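PDB 5OCS: putative NADH-depentdent flavin oxidoreductase from Cupriavidus metallidurans, which probably acts as an FMN-dependent ene-reductase of the Old Yellow Enzyme family, using NADPH as a source of reducing equivalents. Local coordinates for residues D[130-134]-D[184-188]; D[305-310]-D[337-341]. One frame throughout, in Å; residues are numbered along the deposited sequence.

Contact 1: residues D[130-134]-D[184-188]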
loop_
_atom_site.group_PDB
_atom_site.type_symbol
_atom_site.label_atom_id
_atom_site.label_comp_id
_atom_site.label_asym_id
_atom_site.label_seq_id
_atom_site.Cartn_x
_atom_site.Cartn_y
_atom_site.Cartn_z
ATOM N N THR D 130 27.137 0.316 -23.360
ATOM C CA THR D 130 25.757 0.254 -23.867
ATOM C C THR D 130 25.763 -0.127 -25.348
ATOM O O THR D 130 26.789 -0.009 -26.026
ATOM C CB THR D 130 25.045 1.600 -23.641
ATOM O OG1 THR D 130 25.722 2.639 -24.386
ATOM C CG2 THR D 130 25.043 1.930 -22.161
ATOM N N PHE D 131 24.620 -0.581 -25.834
ATOM C CA PHE D 131 24.451 -1.070 -27.180
ATOM C C PHE D 131 23.251 -0.399 -27.822
ATOM O O PHE D 131 22.261 -0.042 -27.133
ATOM C CB PHE D 131 24.270 -2.607 -27.150
ATOM C CG PHE D 131 25.480 -3.310 -26.605
ATOM C CD1 PHE D 131 26.606 -3.482 -27.412
ATOM C CD2 PHE D 131 25.570 -3.647 -25.261
ATOM C CE1 PHE D 131 27.765 -4.066 -26.899
ATOM C CE2 PHE D 131 26.719 -4.233 -24.737
ATOM C CZ PHE D 131 27.826 -4.444 -25.559
ATOM N N ALA D 132 23.317 -0.260 -29.140
ATOM C CA ALA D 132 22.317 0.479 -29.899
ATOM C C ALA D 132 22.356 0.130 -31.373
ATOM O O ALA D 132 23.319 -0.524 -31.850
ATOM C CB ALA D 132 22.557 1.984 -29.725
ATOM N N PRO D 133 21.342 0.591 -32.123
ATOM C CA PRO D 133 21.457 0.311 -33.553
ATOM C C PRO D 133 22.683 0.970 -34.193
ATOM O O PRO D 133 23.279 0.406 -35.119
ATOM C CB PRO D 133 20.168 0.873 -34.131
ATOM C CG PRO D 133 19.605 1.775 -33.086
ATOM C CD PRO D 133 20.007 1.122 -31.779
ATOM N N SER D 134 23.039 2.158 -33.692
ATOM C CA SER D 134 24.196 2.920 -34.195
ATOM C C SER D 134 24.970 3.605 -33.066
ATOM O O SER D 134 24.402 3.903 -31.992
ATOM C CB SER D 134 23.728 3.999 -35.178
ATOM O OG SER D 134 22.975 3.474 -36.292
ATOM N N LEU D 184 15.746 0.723 -26.443
ATOM C CA LEU D 184 16.410 0.069 -27.566
ATOM C C LEU D 184 15.556 -0.061 -28.827
ATOM O O LEU D 184 15.992 0.269 -29.970
ATOM C CB LEU D 184 16.932 -1.310 -27.149
ATOM C CG LEU D 184 17.603 -2.060 -28.291
ATOM C CD1 LEU D 184 18.927 -1.410 -28.600
ATOM C CD2 LEU D 184 17.681 -3.577 -28.064
ATOM N N LEU D 185 14.348 -0.589 -28.653
ATOM C CA LEU D 185 13.473 -0.782 -29.795
ATOM C C LEU D 185 13.099 0.531 -30.483
ATOM O O LEU D 185 13.131 0.631 -31.713
ATOM C CB LEU D 185 12.280 -1.611 -29.436
ATOM C CG LEU D 185 12.485 -3.093 -29.604
ATOM C CD1 LEU D 185 13.777 -3.658 -29.052
ATOM C CD2 LEU D 185 11.299 -3.864 -29.064
ATOM N N HIS D 186 12.833 1.559 -29.683
ATOM C CA HIS D 186 12.520 2.887 -30.216
ATOM C C HIS D 186 13.751 3.457 -31.012
ATOM O O HIS D 186 13.582 4.114 -32.049
ATOM C CB HIS D 186 12.112 3.786 -29.058
ATOM C CG HIS D 186 11.520 5.101 -29.460
ATOM N ND1 HIS D 186 10.887 5.925 -28.550
ATOM C CD2 HIS D 186 11.453 5.746 -30.647
ATOM C CE1 HIS D 186 10.465 7.019 -29.153
ATOM N NE2 HIS D 186 10.800 6.938 -30.429
ATOM N N GLN D 187 14.962 3.169 -30.522
ATOM C CA GLN D 187 16.191 3.577 -31.184
ATOM C C GLN D 187 16.246 2.983 -32.586
ATOM O O GLN D 187 16.693 3.662 -33.489
ATOM C CB GLN D 187 17.435 3.168 -30.407
ATOM C CG GLN D 187 17.583 3.948 -29.115
ATOM C CD GLN D 187 18.410 3.253 -28.047
ATOM O OE1 GLN D 187 19.394 2.577 -28.357
ATOM N NE2 GLN D 187 18.055 3.476 -26.760
ATOM N N PHE D 188 15.825 1.733 -32.755
ATOM C CA PHE D 188 15.754 1.130 -34.076
ATOM C C PHE D 188 14.675 1.785 -34.916
ATOM O O PHE D 188 14.886 2.013 -36.127
ATOM C CB PHE D 188 15.540 -0.380 -34.027
ATOM C CG PHE D 188 16.811 -1.175 -33.910
ATOM C CD1 PHE D 188 17.383 -1.426 -32.667
ATOM C CD2 PHE D 188 17.435 -1.716 -35.032
ATOM C CE1 PHE D 188 18.527 -2.190 -32.547
ATOM C CE2 PHE D 188 18.561 -2.483 -34.916
ATOM C CZ PHE D 188 19.139 -2.718 -33.676
#
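P133 sits on the ring of F188. The contact joins two excursions of a TIM barrel. Residues 130-134 belong to the insertion that follows barrel strand 96-102, and residues 184-188 form a short helix after barrel strand 175-179. P133 CB lies 3.6 Å from the centroid of the F188 ring and only 4° off the ring normal. This is a CH-pi contact over the middle of the face. P133 CD sits over the rim of the same face, 3.7 Å from F188 CE1. The proline also packs against the helix. P133 CG is 3.5 Å from the backbone O of Q187. P133 CD is 3.6 Å from Q187 CB. The side chains of P133 and Q187 cross at about a right angle.

L184 adds a methyl group next to the proline. Its CG is anti to the backbone N (chi1 178°), and L184 CD1 reaches the strand 3.9 Å from F131 O. The same methyl also borders A132 CA and P133 CD.

The amide of Q187 is buried and tightly held. Q187 OE1 lies against A132 CB at 3.5 Å, but its polar partner is R106 N. NE2 bonds to G182 O and A104 O. These bonds fix the amide's rotation. R106 N and A104 O tie the helix to the segment after strand 96-102, and G182 O anchors the amide to the residues leading into the helix. A132 pairs through its backbone with A146 and L148, in the two-stranded parallel sheet of 131-132 and 146-147. F210 meets the F188 ring with the planes at about 45°, and M153 and P211 also pack on F188. L184 O lies in the plane of the F188 ring at its edge, 3.5 Å from F188 CD1.

Contact 2: residues D[305-310]-D[337-341]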
loop_
_atom_site.group_PDB
_atom_site.type_symbol
_atom_site.label_atom_id
_atom_site.label_comp_id
_atom_site.label_asym_id
_atom_site.label_seq_id
_atom_site.Cartn_x
_atom_site.Cartn_y
_atom_site.Cartn_z
ATOM N N GLU D 305 -8.220 12.687 -12.581
ATOM C CA GLU D 305 -9.648 12.626 -12.177
ATOM C C GLU D 305 -10.411 11.511 -12.859
ATOM O O GLU D 305 -10.227 11.241 -14.040
ATOM C CB GLU D 305 -10.342 13.960 -12.480
ATOM C CG GLU D 305 -9.658 15.188 -11.899
ATOM C CD GLU D 305 -9.347 15.061 -10.413
ATOM O OE1 GLU D 305 -10.285 14.867 -9.577
ATOM O OE2 GLU D 305 -8.145 15.121 -10.063
ATOM N N ALA D 306 -11.340 10.892 -12.115
ATOM C CA ALA D 306 -12.183 9.845 -12.642
ATOM C C ALA D 306 -12.900 10.274 -13.913
ATOM O O ALA D 306 -12.966 9.499 -14.868
ATOM C CB ALA D 306 -13.212 9.402 -11.621
ATOM N N GLU D 307 -13.396 11.513 -13.891
ATOM C CA GLU D 307 -14.174 12.056 -14.992
ATOM C C GLU D 307 -13.328 12.161 -16.253
ATOM O O GLU D 307 -13.843 11.954 -17.347
ATOM C CB GLU D 307 -14.786 13.412 -14.609
ATOM C CG GLU D 307 -15.717 13.351 -13.394
ATOM C CD GLU D 307 -15.032 13.326 -12.008
ATOM O OE1 GLU D 307 -13.765 13.377 -11.864
ATOM O OE2 GLU D 307 -15.798 13.226 -11.008
ATOM N N GLN D 308 -12.040 12.444 -16.097
ATOM C CA GLN D 308 -11.123 12.479 -17.246
ATOM C C GLN D 308 -10.959 11.095 -17.874
ATOM O O GLN D 308 -11.044 10.909 -19.097
ATOM C CB GLN D 308 -9.750 13.005 -16.838
ATOM C CG GLN D 308 -9.679 14.445 -16.366
ATOM C CD GLN D 308 -8.259 14.756 -15.875
ATOM O OE1 GLN D 308 -7.823 14.215 -14.890
ATOM N NE2 GLN D 308 -7.514 15.557 -16.619
ATOM N N ALA D 309 -10.740 10.083 -17.032
ATOM C CA ALA D 309 -10.611 8.717 -17.524
ATOM C C ALA D 309 -11.897 8.180 -18.167
ATOM O O ALA D 309 -11.860 7.583 -19.235
ATOM C CB ALA D 309 -10.166 7.817 -16.393
ATOM N N GLU D 310 -13.043 8.411 -17.518
ATOM C CA GLU D 310 -14.333 8.006 -18.057
ATOM C C GLU D 310 -14.510 8.591 -19.466
ATOM O O GLU D 310 -14.941 7.885 -20.402
ATOM C CB GLU D 310 -15.448 8.481 -17.122
ATOM C CG GLU D 310 -16.888 8.314 -17.616
ATOM C CD GLU D 310 -17.279 6.876 -17.902
ATOM O OE1 GLU D 310 -16.586 5.916 -17.468
ATOM O OE2 GLU D 310 -18.314 6.676 -18.557
ATOM N N ALA D 337 -12.274 6.464 -7.916
ATOM C CA ALA D 337 -12.964 6.607 -9.195
ATOM C C ALA D 337 -14.339 5.912 -9.230
ATOM O O ALA D 337 -15.352 6.467 -9.756
ATOM C CB ALA D 337 -12.088 6.160 -10.373
ATOM N N ALA D 338 -14.384 4.699 -8.696
ATOM C CA ALA D 338 -15.609 3.936 -8.634
ATOM C C ALA D 338 -16.647 4.672 -7.794
ATOM O O ALA D 338 -17.837 4.748 -8.218
ATOM C CB ALA D 338 -15.345 2.549 -8.068
ATOM N N ALA D 339 -16.228 5.268 -6.691
ATOM C CA ALA D 339 -17.147 6.058 -5.858
ATOM C C ALA D 339 -17.715 7.236 -6.664
ATOM O O ALA D 339 -18.897 7.543 -6.538
ATOM C CB ALA D 339 -16.463 6.568 -4.610
ATOM N N LYS D 340 -16.876 7.899 -7.453
ATOM C CA LYS D 340 -17.356 9.063 -8.233
ATOM C C LYS D 340 -18.289 8.638 -9.352
ATOM O O LYS D 340 -19.205 9.365 -9.692
ATOM C CB LYS D 340 -16.191 9.864 -8.840
ATOM C CG LYS D 340 -15.478 10.883 -7.928
ATOM C CD LYS D 340 -14.013 11.035 -8.370
ATOM C CE LYS D 340 -13.395 12.436 -8.286
ATOM N NZ LYS D 340 -12.109 12.486 -9.091
ATOM N N LEU D 341 -18.054 7.485 -9.939
ATOM C CA LEU D 341 -18.735 7.014 -11.144
ATOM C C LEU D 341 -19.861 5.996 -10.878
ATOM O O LEU D 341 -20.434 5.451 -11.821
ATOM C CB LEU D 341 -17.692 6.431 -12.101
ATOM C CG LEU D 341 -16.676 7.460 -12.634
ATOM C CD1 LEU D 341 -15.634 6.774 -13.499
ATOM C CD2 LEU D 341 -17.349 8.572 -13.455
#
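A306 and A337 bring two helices together, with the axes of 306-310 and 337-341 crossing at -78° and passing 9.9 Å apart. A306 CA and A337 CA are 4.8 Å apart. Both helices lie on the outside of the TIM barrel, one before and one after strand 320-323. With only methyl side chains at this point, A306 CB touches A337 CB at 3.7 Å. L341 spreads over the next turn, with L341 CD1 4.0 Å from both A306 CB and E310 CB.

K340 lies across the start of helix 306-314. Its chain, bent at chi3 (143°), runs past A306, and K340 CD packs on A306 CB at 3.7 Å. NZ then reaches two glutamates. K340 NZ bonds to E305 OE1 at 3.0 Å, approaching from above the carboxylate plane. A weak, longer bond of 3.4 Å runs from K340 NZ to E307 OE1. The E307 and K340 side chains cross at about a right angle.

E305 holds the N-cap position, and E305 N donates to Q308 OE1, 2.8 Å away. Q308 OE1 also accepts from T304 N. E310 turns its carboxylate to H3 ND1 and L4 N. The contact therefore combines apolar alanine and leucine contacts with a salt-bridge network of E305, E307 and K340, in which one ammonium group probably offsets the charge of two neighbouring carboxylates.

From the N terminus, the chain completes barrel strands 19-21, 52-59 and 96-102 before contact 1 begins. Contact 1 then closes a loop of 49 residues that holds helix 150-169 and barrel strand 175-179. It joins the segments that follow barrel strands 96-102 and 175-179. The chain goes on through strands 228-233, 262-265 and 297-300. Contact 2 next closes a shorter loop of 26 residues around the last barrel strand, 320-323, and joins two outer helices. The loops follow in series and neither nest nor cross. The centres of contact 1 and contact 2 are about 39 Å apart, on opposite sides of the chain's centre.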